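Ulp1-like SUMO protease (Chaetomium thermophilum, PDB 6DG4) is a cysteine protease whose catalytic domain, the part described here, probably cleaves SUMO from its conjugates, as in other peptidase C48 enzymes. Local coordinates at residues L123-I128 and I143-R148; V117-F122 and V176-F181; S94-R99 and I128-C133; D190-R195 and D218-Y223. All coordinates share one frame; numbering follows the deposited sequence. Where two conformers were deposited one is given.

Contact 1: L123-I128 and I143-R148; sequences LDIDTI and IRPGRR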
# COMPACT_ATOMS: atom_id res chain seq x y z
N LEU A 123 -16.50 -5.25 9.14
CA LEU A 123 -17.31 -4.45 8.24
C LEU A 123 -17.18 -2.95 8.49
O LEU A 123 -17.60 -2.16 7.64
CB LEU A 123 -18.78 -4.88 8.31
CG LEU A 123 -19.06 -6.31 7.87
CD1 LEU A 123 -20.54 -6.62 8.02
CD2 LEU A 123 -18.62 -6.55 6.45
N ASP A 124 -16.60 -2.55 9.63
CA ASP A 124 -16.35 -1.14 9.93
C ASP A 124 -15.07 -0.64 9.26
O ASP A 124 -14.87 0.57 9.18
CB ASP A 124 -16.25 -0.97 11.45
CG ASP A 124 -15.94 0.46 11.88
OD1 ASP A 124 -16.80 1.34 11.65
OD2 ASP A 124 -14.86 0.70 12.47
N ILE A 125 -14.21 -1.53 8.79
CA ILE A 125 -13.01 -1.12 8.07
C ILE A 125 -13.41 -0.68 6.67
O ILE A 125 -14.23 -1.35 6.02
CB ILE A 125 -12.02 -2.29 8.01
CG1 ILE A 125 -11.66 -2.78 9.42
CG2 ILE A 125 -10.77 -1.90 7.24
CD1 ILE A 125 -10.87 -4.09 9.43
N ASP A 126 -12.82 0.41 6.18
CA ASP A 126 -13.03 0.82 4.79
C ASP A 126 -12.08 0.14 3.81
O ASP A 126 -12.49 -0.24 2.71
CB ASP A 126 -12.83 2.33 4.63
CG ASP A 126 -13.93 3.15 5.27
OD1 ASP A 126 -15.04 2.64 5.52
OD2 ASP A 126 -13.67 4.34 5.52
N THR A 127 -10.80 -0.01 4.18
CA THR A 127 -9.78 -0.45 3.24
C THR A 127 -8.78 -1.34 3.96
O THR A 127 -8.21 -0.94 4.97
CB THR A 127 -9.04 0.76 2.67
OG1 THR A 127 -10.00 1.68 2.15
CG2 THR A 127 -8.09 0.33 1.57
N ILE A 128 -8.55 -2.53 3.40
CA ILE A 128 -7.51 -3.44 3.85
C ILE A 128 -6.50 -3.58 2.71
O ILE A 128 -6.86 -4.02 1.61
CB ILE A 128 -8.08 -4.82 4.23
CG1 ILE A 128 -9.12 -4.67 5.36
CG2 ILE A 128 -6.96 -5.77 4.63
CD1 ILE A 128 -9.85 -5.96 5.68
N ILE A 143 -9.12 -5.23 0.04
CA ILE A 143 -10.46 -5.61 0.47
C ILE A 143 -11.14 -4.34 0.97
O ILE A 143 -10.54 -3.55 1.71
CB ILE A 143 -10.40 -6.69 1.57
CG1 ILE A 143 -9.66 -7.93 1.05
CG2 ILE A 143 -11.81 -7.05 2.02
CD1 ILE A 143 -9.37 -8.97 2.13
N ARG A 144 -12.38 -4.13 0.53
CA ARG A 144 -13.16 -2.96 0.92
C ARG A 144 -14.41 -3.47 1.62
O ARG A 144 -15.44 -3.71 0.98
CB ARG A 144 -13.48 -2.10 -0.30
CG ARG A 144 -12.24 -1.63 -1.04
CD ARG A 144 -12.59 -0.89 -2.31
NE ARG A 144 -12.75 0.54 -2.08
CZ ARG A 144 -13.34 1.38 -2.92
NH1 ARG A 144 -13.90 0.93 -4.04
NH2 ARG A 144 -13.37 2.67 -2.63
N PRO A 145 -14.35 -3.68 2.94
CA PRO A 145 -15.46 -4.37 3.61
C PRO A 145 -16.79 -3.65 3.54
O PRO A 145 -17.83 -4.31 3.43
CB PRO A 145 -14.96 -4.52 5.05
CG PRO A 145 -13.45 -4.59 4.89
CD PRO A 145 -13.18 -3.55 3.83
N GLY A 146 -16.81 -2.32 3.63
CA GLY A 146 -18.07 -1.60 3.53
C GLY A 146 -18.73 -1.77 2.17
O GLY A 146 -19.95 -1.68 2.06
N ARG A 147 -17.93 -2.01 1.14
CA ARG A 147 -18.44 -2.24 -0.21
C ARG A 147 -18.66 -3.71 -0.51
O ARG A 147 -19.24 -4.03 -1.55
CB ARG A 147 -17.48 -1.63 -1.23
CG ARG A 147 -17.40 -0.13 -1.06
CD ARG A 147 -16.57 0.54 -2.09
NE ARG A 147 -16.29 1.90 -1.66
CZ ARG A 147 -17.06 2.95 -1.92
NH1 ARG A 147 -18.18 2.83 -2.62
NH2 ARG A 147 -16.69 4.14 -1.47
N ARG A 148 -18.21 -4.59 0.37
CA ARG A 148 -18.29 -6.03 0.16
C ARG A 148 -17.56 -6.43 -1.12
O ARG A 148 -18.06 -7.23 -1.92
CB ARG A 148 -19.73 -6.55 0.18
CG ARG A 148 -20.60 -6.05 1.32
CD ARG A 148 -20.19 -6.56 2.70
NE ARG A 148 -21.26 -6.29 3.65
CZ ARG A 148 -21.42 -5.16 4.33
NH1 ARG A 148 -20.56 -4.17 4.19
NH2 ARG A 148 -22.47 -5.01 5.13
O HOH W 1 -19.91 -1.82 6.30
O HOH W 2 -15.21 -0.38 2.21
O HOH W 3 -12.38 1.85 0.51
O HOH W 4 -10.40 1.48 -0.69

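Contact 2: V117-F122 and V176-F181; sequences VRKANF and VLEDQF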
# COMPACT_ATOMS: atom_id res chain seq x y z
N VAL A 117 -7.78 -6.68 12.38
CA VAL A 117 -8.81 -7.24 11.52
C VAL A 117 -9.47 -8.36 12.31
O VAL A 117 -8.95 -9.48 12.38
CB VAL A 117 -8.23 -7.74 10.19
CG1 VAL A 117 -9.31 -8.36 9.34
CG2 VAL A 117 -7.56 -6.59 9.45
N ARG A 118 -10.61 -8.06 12.92
CA ARG A 118 -11.36 -9.02 13.72
C ARG A 118 -12.80 -9.07 13.24
O ARG A 118 -13.29 -8.16 12.57
CB ARG A 118 -11.32 -8.62 15.21
CG ARG A 118 -9.94 -8.71 15.83
CD ARG A 118 -9.94 -8.17 17.24
NE ARG A 118 -8.67 -8.37 17.93
CZ ARG A 118 -7.63 -7.54 17.86
NH1 ARG A 118 -7.68 -6.44 17.13
NH2 ARG A 118 -6.52 -7.83 18.53
N LYS A 119 -13.48 -10.17 13.57
CA LYS A 119 -14.87 -10.31 13.16
C LYS A 119 -15.70 -9.11 13.59
O LYS A 119 -16.51 -8.60 12.80
CB LYS A 119 -15.45 -11.60 13.74
CG LYS A 119 -16.90 -11.90 13.34
CD LYS A 119 -17.36 -13.22 13.94
CE LYS A 119 -18.80 -13.52 13.56
NZ LYS A 119 -19.26 -14.80 14.16
N ALA A 120 -15.53 -8.65 14.83
CA ALA A 120 -16.41 -7.61 15.36
C ALA A 120 -16.31 -6.30 14.60
O ALA A 120 -17.31 -5.58 14.48
CB ALA A 120 -16.12 -7.38 16.84
N ASN A 121 -15.13 -5.94 14.10
CA ASN A 121 -14.95 -4.65 13.44
C ASN A 121 -14.74 -4.76 11.94
O ASN A 121 -14.57 -3.73 11.28
CB ASN A 121 -13.78 -3.87 14.07
CG ASN A 121 -12.43 -4.46 13.72
OD1 ASN A 121 -12.18 -5.64 13.98
ND2 ASN A 121 -11.56 -3.65 13.13
N PHE A 122 -14.77 -5.98 11.38
CA PHE A 122 -14.39 -6.17 9.98
C PHE A 122 -15.17 -5.25 9.04
O PHE A 122 -14.58 -4.56 8.21
CB PHE A 122 -14.59 -7.64 9.60
CG PHE A 122 -14.06 -7.97 8.24
CD1 PHE A 122 -12.71 -8.23 8.06
CD2 PHE A 122 -14.90 -8.02 7.14
CE1 PHE A 122 -12.21 -8.52 6.81
CE2 PHE A 122 -14.40 -8.32 5.89
CZ PHE A 122 -13.05 -8.57 5.73
N VAL A 176 -12.96 -14.87 8.31
CA VAL A 176 -13.10 -13.87 9.36
C VAL A 176 -14.57 -13.69 9.75
O VAL A 176 -14.90 -13.62 10.94
CB VAL A 176 -12.47 -12.54 8.92
CG1 VAL A 176 -12.74 -11.46 9.96
CG2 VAL A 176 -10.96 -12.70 8.71
N LEU A 177 -15.46 -13.59 8.77
CA LEU A 177 -16.83 -13.20 9.04
C LEU A 177 -17.71 -14.34 9.54
O LEU A 177 -18.73 -14.07 10.19
CB LEU A 177 -17.48 -12.57 7.81
CG LEU A 177 -17.10 -11.11 7.56
CD1 LEU A 177 -17.69 -10.62 6.25
CD2 LEU A 177 -17.56 -10.24 8.72
N GLU A 178 -17.36 -15.59 9.27
CA GLU A 178 -18.08 -16.76 9.81
C GLU A 178 -19.56 -16.67 9.42
O GLU A 178 -19.86 -16.54 8.22
CB GLU A 178 -17.82 -16.88 11.30
CG GLU A 178 -16.37 -16.99 11.68
CD GLU A 178 -16.15 -17.13 13.17
OE1 GLU A 178 -17.06 -16.80 13.96
OE2 GLU A 178 -15.05 -17.57 13.56
N ASP A 179 -20.49 -16.73 10.37
CA ASP A 179 -21.91 -16.69 10.07
C ASP A 179 -22.38 -15.33 9.57
O ASP A 179 -23.55 -15.21 9.18
CB ASP A 179 -22.75 -17.13 11.28
CG ASP A 179 -22.54 -16.25 12.51
OD1 ASP A 179 -21.62 -15.40 12.52
OD2 ASP A 179 -23.29 -16.43 13.50
N GLN A 180 -21.52 -14.32 9.56
CA GLN A 180 -21.85 -13.03 8.98
C GLN A 180 -21.45 -12.92 7.51
O GLN A 180 -21.66 -11.87 6.90
CB GLN A 180 -21.20 -11.90 9.79
CG GLN A 180 -21.51 -11.95 11.28
CD GLN A 180 -22.99 -11.87 11.57
OE1 GLN A 180 -23.68 -10.96 11.12
NE2 GLN A 180 -23.50 -12.83 12.35
N PHE A 181 -20.87 -13.97 6.93
CA PHE A 181 -20.50 -13.98 5.52
C PHE A 181 -21.70 -14.33 4.66
O PHE A 181 -22.28 -15.42 4.78
CB PHE A 181 -19.38 -14.98 5.27
CG PHE A 181 -18.87 -14.97 3.86
CD1 PHE A 181 -18.22 -13.86 3.35
CD2 PHE A 181 -19.05 -16.07 3.03
CE1 PHE A 181 -17.74 -13.85 2.05
CE2 PHE A 181 -18.58 -16.06 1.73
CZ PHE A 181 -17.93 -14.95 1.24

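Contact 3: S94-R99 and I128-C133; sequences SFFWPR and ILIPIC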
# COMPACT_ATOMS: atom_id res chain seq x y z
N SER A 94 4.88 -7.92 4.80
CA SER A 94 5.29 -8.86 3.77
C SER A 94 5.18 -10.31 4.22
O SER A 94 5.32 -11.21 3.38
CB SER A 94 6.74 -8.56 3.34
OG SER A 94 7.68 -8.97 4.32
N PHE A 95 4.94 -10.55 5.50
CA PHE A 95 4.79 -11.91 5.99
C PHE A 95 3.38 -12.44 5.79
O PHE A 95 3.18 -13.66 5.89
CB PHE A 95 5.17 -11.97 7.47
CG PHE A 95 6.64 -11.72 7.71
CD1 PHE A 95 7.54 -12.76 7.66
CD2 PHE A 95 7.11 -10.44 7.95
CE1 PHE A 95 8.89 -12.53 7.87
CE2 PHE A 95 8.46 -10.21 8.16
CZ PHE A 95 9.34 -11.26 8.11
N PHE A 96 2.40 -11.59 5.50
CA PHE A 96 1.03 -12.06 5.49
C PHE A 96 0.75 -12.98 4.31
O PHE A 96 0.26 -14.09 4.48
CB PHE A 96 0.04 -10.91 5.52
CG PHE A 96 -1.38 -11.37 5.56
CD1 PHE A 96 -1.92 -11.88 6.72
CD2 PHE A 96 -2.17 -11.34 4.43
CE1 PHE A 96 -3.22 -12.32 6.77
CE2 PHE A 96 -3.47 -11.79 4.47
CZ PHE A 96 -4.00 -12.27 5.64
N TRP A 97 1.04 -12.52 3.09
CA TRP A 97 0.71 -13.35 1.93
C TRP A 97 1.40 -14.71 1.99
O TRP A 97 0.73 -15.72 1.74
CB TRP A 97 0.99 -12.59 0.63
CG TRP A 97 0.49 -13.32 -0.58
CD1 TRP A 97 1.24 -13.96 -1.52
CD2 TRP A 97 -0.88 -13.49 -0.97
NE1 TRP A 97 0.43 -14.52 -2.47
CE2 TRP A 97 -0.88 -14.24 -2.16
CE3 TRP A 97 -2.10 -13.09 -0.42
CZ2 TRP A 97 -2.06 -14.60 -2.82
CZ3 TRP A 97 -3.27 -13.44 -1.09
CH2 TRP A 97 -3.24 -14.18 -2.27
N PRO A 98 2.69 -14.81 2.30
CA PRO A 98 3.28 -16.15 2.43
C PRO A 98 2.60 -17.00 3.49
O PRO A 98 2.44 -18.21 3.30
CB PRO A 98 4.76 -15.87 2.76
CG PRO A 98 4.99 -14.46 2.40
CD PRO A 98 3.69 -13.73 2.40
N ARG A 99 2.19 -16.40 4.61
CA ARG A 99 1.48 -17.15 5.64
C ARG A 99 0.14 -17.64 5.12
O ARG A 99 -0.26 -18.79 5.38
CB ARG A 99 1.27 -16.26 6.87
CG ARG A 99 0.56 -16.94 8.02
CD ARG A 99 1.55 -17.57 8.95
NE ARG A 99 0.92 -18.28 10.05
CZ ARG A 99 1.59 -18.97 10.96
NH1 ARG A 99 2.92 -19.03 10.91
NH2 ARG A 99 0.95 -19.59 11.94
N ILE A 128 -8.55 -2.53 3.40
CA ILE A 128 -7.51 -3.44 3.85
C ILE A 128 -6.50 -3.58 2.71
O ILE A 128 -6.86 -4.02 1.61
CB ILE A 128 -8.08 -4.82 4.23
CG1 ILE A 128 -9.12 -4.67 5.36
CG2 ILE A 128 -6.96 -5.77 4.63
CD1 ILE A 128 -9.85 -5.96 5.68
N LEU A 129 -5.25 -3.20 2.98
CA LEU A 129 -4.19 -3.21 1.98
C LEU A 129 -3.27 -4.41 2.23
O LEU A 129 -2.67 -4.52 3.30
CB LEU A 129 -3.38 -1.91 2.09
CG LEU A 129 -4.16 -0.61 1.88
CD1 LEU A 129 -3.28 0.59 2.24
CD2 LEU A 129 -4.66 -0.48 0.44
N ILE A 130 -3.17 -5.29 1.24
CA ILE A 130 -2.39 -6.51 1.35
C ILE A 130 -1.35 -6.51 0.23
O ILE A 130 -1.67 -6.77 -0.93
CB ILE A 130 -3.28 -7.77 1.27
CG1 ILE A 130 -4.29 -7.78 2.42
CG2 ILE A 130 -2.43 -9.03 1.28
CD1 ILE A 130 -5.40 -8.81 2.25
N PRO A 131 -0.09 -6.19 0.54
CA PRO A 131 0.96 -6.26 -0.48
C PRO A 131 1.32 -7.71 -0.76
O PRO A 131 1.53 -8.50 0.17
CB PRO A 131 2.14 -5.50 0.15
CG PRO A 131 1.66 -4.98 1.46
CD PRO A 131 0.44 -5.75 1.85
N ILE A 132 1.41 -8.05 -2.04
CA ILE A 132 1.64 -9.42 -2.49
C ILE A 132 2.90 -9.44 -3.34
O ILE A 132 3.01 -8.68 -4.30
CB ILE A 132 0.45 -9.94 -3.31
CG1 ILE A 132 -0.79 -10.07 -2.42
CG2 ILE A 132 0.80 -11.27 -3.97
CD1 ILE A 132 -2.05 -10.48 -3.16
N CYS A 133 3.84 -10.31 -2.99
CA CYS A 133 5.04 -10.50 -3.80
C CYS A 133 5.13 -11.96 -4.22
O CYS A 133 5.29 -12.84 -3.37
CB CYS A 133 6.28 -10.09 -3.03
SG CYS A 133 7.74 -9.98 -4.09
O HOH W 5 1.56 -9.70 2.57

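Contact 4: D190-R195 and D218-Y223; sequences DFQAPR and DPAQAY. With SO4 (sulfate ion), chain C.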
# COMPACT_ATOMS: atom_id res chain seq x y z
N ASP A 190 -12.53 -5.59 -10.49
CA ASP A 190 -11.30 -5.10 -11.09
C ASP A 190 -11.36 -3.59 -11.24
O ASP A 190 -12.40 -3.02 -11.57
CB ASP A 190 -11.09 -5.72 -12.48
CG ASP A 190 -10.59 -7.15 -12.42
OD1 ASP A 190 -9.75 -7.49 -11.56
OD2 ASP A 190 -11.03 -7.94 -13.27
N PHE A 191 -10.23 -2.95 -10.99
CA PHE A 191 -10.05 -1.53 -11.23
C PHE A 191 -9.00 -1.33 -12.31
O PHE A 191 -7.96 -1.99 -12.30
CB PHE A 191 -9.58 -0.80 -9.96
CG PHE A 191 -10.60 -0.77 -8.87
CD1 PHE A 191 -11.62 0.16 -8.91
CD2 PHE A 191 -10.55 -1.66 -7.82
CE1 PHE A 191 -12.58 0.20 -7.92
CE2 PHE A 191 -11.51 -1.63 -6.82
CZ PHE A 191 -12.53 -0.70 -6.88
N GLN A 192 -9.28 -0.44 -13.25
CA GLN A 192 -8.25 -0.03 -14.20
C GLN A 192 -7.18 0.75 -13.46
O GLN A 192 -7.47 1.53 -12.55
CB GLN A 192 -8.85 0.85 -15.29
CG GLN A 192 -7.86 1.24 -16.38
CD GLN A 192 -8.34 2.39 -17.28
OE1 GLN A 192 -9.54 2.70 -17.37
NE2 GLN A 192 -7.38 3.02 -17.96
N ALA A 193 -5.93 0.53 -13.85
CA ALA A 193 -4.82 1.25 -13.25
C ALA A 193 -3.73 1.39 -14.30
O ALA A 193 -3.75 0.69 -15.32
CB ALA A 193 -4.29 0.53 -12.01
N PRO A 194 -2.79 2.32 -14.10
CA PRO A 194 -1.74 2.50 -15.11
C PRO A 194 -0.98 1.22 -15.38
O PRO A 194 -0.74 0.41 -14.48
CB PRO A 194 -0.85 3.58 -14.48
CG PRO A 194 -1.82 4.38 -13.66
CD PRO A 194 -2.74 3.36 -13.06
N ARG A 195 -0.59 1.04 -16.64
CA ARG A 195 0.05 -0.18 -17.09
C ARG A 195 1.55 -0.15 -16.85
O ARG A 195 2.22 0.86 -17.11
CB ARG A 195 -0.21 -0.39 -18.58
CG ARG A 195 0.40 -1.67 -19.13
CD ARG A 195 0.04 -1.87 -20.59
NE ARG A 195 -1.38 -2.15 -20.78
CZ ARG A 195 -1.94 -3.34 -20.60
NH1 ARG A 195 -1.19 -4.37 -20.21
NH2 ARG A 195 -3.24 -3.51 -20.80
N ASP A 218 -9.16 7.53 -8.25
CA ASP A 218 -9.06 6.61 -9.38
C ASP A 218 -7.63 6.58 -9.93
O ASP A 218 -7.17 7.56 -10.52
CB ASP A 218 -10.02 7.05 -10.48
CG ASP A 218 -10.12 6.06 -11.62
OD1 ASP A 218 -9.20 5.22 -11.77
OD2 ASP A 218 -11.11 6.13 -12.39
N PRO A 219 -6.90 5.47 -9.76
CA PRO A 219 -5.50 5.46 -10.21
C PRO A 219 -5.33 5.65 -11.71
O PRO A 219 -4.34 6.25 -12.15
CB PRO A 219 -4.97 4.10 -9.73
CG PRO A 219 -6.18 3.24 -9.64
CD PRO A 219 -7.29 4.17 -9.18
N ALA A 220 -6.29 5.15 -12.51
CA ALA A 220 -6.20 5.29 -13.96
C ALA A 220 -6.28 6.74 -14.41
O ALA A 220 -5.79 7.08 -15.49
CB ALA A 220 -7.33 4.50 -14.63
N GLN A 221 -6.89 7.61 -13.60
CA GLN A 221 -6.99 9.03 -13.90
C GLN A 221 -5.86 9.84 -13.30
O GLN A 221 -5.79 11.05 -13.55
CB GLN A 221 -8.33 9.56 -13.38
CG GLN A 221 -9.53 8.92 -14.06
CD GLN A 221 -10.87 9.34 -13.48
OE1 GLN A 221 -10.94 9.89 -12.38
NE2 GLN A 221 -11.94 9.07 -14.22
N ALA A 222 -4.95 9.22 -12.53
CA ALA A 222 -4.10 9.96 -11.61
C ALA A 222 -2.61 9.98 -11.93
O ALA A 222 -1.94 10.92 -11.51
CB ALA A 222 -4.27 9.43 -10.18
N TYR A 223 -2.07 9.00 -12.64
CA TYR A 223 -0.61 8.96 -12.81
C TYR A 223 -0.25 8.10 -14.01
O TYR A 223 -1.10 7.43 -14.61
CB TYR A 223 0.09 8.50 -11.51
CG TYR A 223 -0.02 7.03 -11.18
CD1 TYR A 223 -1.13 6.51 -10.53
CD2 TYR A 223 1.02 6.16 -11.49
CE1 TYR A 223 -1.22 5.16 -10.22
CE2 TYR A 223 0.95 4.81 -11.19
CZ TYR A 223 -0.16 4.31 -10.55
OH TYR A 223 -0.20 2.96 -10.26
S SO4 C . -3.35 -7.47 -20.40
O1 SO4 C . -2.03 -7.03 -19.94
O2 SO4 C . -3.49 -7.19 -21.83
O3 SO4 C . -3.48 -8.90 -20.17
O4 SO4 C . -4.39 -6.75 -19.66
O HOH W 6 -9.81 2.64 -11.66
O HOH W 7 -0.85 0.36 -11.81

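Contact 1: L123-I128 and I143-R148
L123 and R148 cross at about a right angle, the leucine bringing CD2 over one face of the guanidinium, displaced toward its rim, with L123 CD2 3.8 Å from R148 CZ. The arginine bends at chi2 (-68°), and R148 NH1 donates to P145 O at 2.8 Å, the oxygen lying 19° out of the guanidinium plane. A water takes a further hydrogen bond from R148 NH1 and gives one to L123 O. Between this outer pair and the sheet sits P145, with P145 CD 3.3 Å from I125 O. P145 CG meets I128 CD1 at 3.9 Å, the side chains crossing at about a right angle. Here, at the open end of the hairpin of strands 127-134 and 137-144, I128 and I143 form an antiparallel hydrogen-bonded pair, with I128 N to I143 O at 2.8 Å and both side chains on one face. For R148, an alanine here would probably leave P145 O without its side-chain donor, the water on L123 O without its arginine and L123 CD2 without the flat group beneath it. Beyond the pair, D126 O faces R144 CA at 3.3 Å and accepts from two waters, one of which also accepts from R144 NE, while R144 NH1 is hydrogen-bonded to S2 O. Proline packing and water bridges thus close the hairpin's open end where backbone pairing stops.

Contact 2: V117-F122 and V176-F181
F122 and K119 meet the end of helix 163-177 in two quite different ways. On the packed side the F122 ring packs against the last two helical residues, each meeting it obliquely: F122 CD1 is 3.7 Å from V176 CG1, and F122 CD2 is 3.8 Å from L177 CD2. Both aliphatic side chains cross the phenylalanine at about a right angle. CG of F122 stands anti to its backbone N (chi1 -172°), on a CB that already points toward the helix. V173, P145 and W186 also touch this ring, which makes the apolar half continuous with the core.

The outer half belongs to K119, fully extended, its chain passing the helix terminus. K119 CB lies 3.5 Å from V176 O and K119 CE 3.4 Å from L177 O, before the amine reaches two acids. K119 NZ forms salt bridges with E178 OE1 at 3.0 Å and D179 OD1 at 2.9 Å. The glutamate oxygen is met on its anti side, the aspartate oxygen on its syn side but 34° out of the carboxylate plane. D179 OD1 also accepts from Q180 NE2, which arrives from the opposite face of that plane. E178, D179 and Q180 are exposed, in contrast to buried F122, V176 and L177.

E178 leaves the helical path with positive phi, and the chain turns there beside the lysine. The amine would probably offset the negative charge that E178 and D179 gather at the helix C-terminus, while the aromatic packing supplies the water-excluding part of the join.

Contact 3: S94-R99 and I128-C133
The W97 indole receives I132 over one face, laid against it by a first torsion that sets CG anti to the backbone N (chi1 -172°) on a CB directed toward the strand. I132 CG2 stands 3.7 Å from the centroid of the five-membered ring and 13° off its normal, a CH-pi contact, with I132 CG2 to W97 NE1 at 3.6 Å. Farther along the same isoleucine, I132 CD1 lies over the six-membered ring, 3.8 Å from W97 CZ3. The ring nitrogen has a polar partner of its own, donating to E134 OE2. The neighbouring F96 ring is met obliquely by I130, F96 CD2 being 3.9 Å from I130 CG2, and the ring of F92 comes up against it with the planes at about 40°.

F96 and W97, at the start of helix 96-103, thus meet I130 and I132, which alternate along strand 127-134 and lie on one face of the sheet. The strand is an inner one of the five-stranded mixed sheet in the papain-like (alpha+beta) fold of Ulp1-type proteases. The intervening P131 packs instead on I66 and I69 of helix 62-80. V165 of helix 163-177 touches both W97 and I132. A water bridges the two backbones, accepting from W97 N at 2.9 Å and donating to P131 O at 2.7 Å.

Contact 4: D190-R195 and D218-Y223
P194 sets its CG above the centre of the Y223 ring, 3.5 Å from the centroid and 12° off the normal, a CH-pi contact in which the two side chains cross at about a right angle. From Y223 CB the first torsion (chi1 74°) places CG between the backbone N and the carbonyl carbon. Y223 CG is 4.1 Å from P194 CG, and the approach tightens outward until Y223 CZ is 3.5 Å from the same atom. On the way, CE1 also meets P194 CD and CE2 meets P194 CB. At the tip, Y223 OH accepts from a water that donates also to P194 O, and it is hydrogen-bonded to N209 OD1 of helix 202-215. For Y223, an alanine here would probably open a gap over P194 CG and deprive N209 of its hydroxyl partner. Q192 CD rests 3.5 Å from A220 CB, while a second water gives hydrogen bonds to both Q192 O and D218 OD1. R195 NH1 donates to a sulfate, probably from the crystallisation liquor, that R160 also binds. Apolar packing and the CH-pi contact thus hold P194 against the loop after helix 202-215, while waters satisfy Q192 O, D218 OD1 and P194 O.

In the fold
Contacts 1, 2 and 3 form one continuous body of packing. F122 of contact 2 joins it to contact 1, with I128 CD1 3.7 Å from F122 CE1, and I128 itself belongs to both contacts 1 and 3. Between the neighbouring strands, I143 CD1 of contact 1 meets I130 CD1 of contact 3 at 4.0 Å. Contact 4 is linked to this body through contact 1, where R144 NH1 lies 3.6 Å from F191 CZ; the centres of contacts 2 and 4 are about 30 Å apart. C48 proteases work through a His-Asp-Cys triad; the four contacts are packing within the catalytic domain, joining its helices, loops and strands.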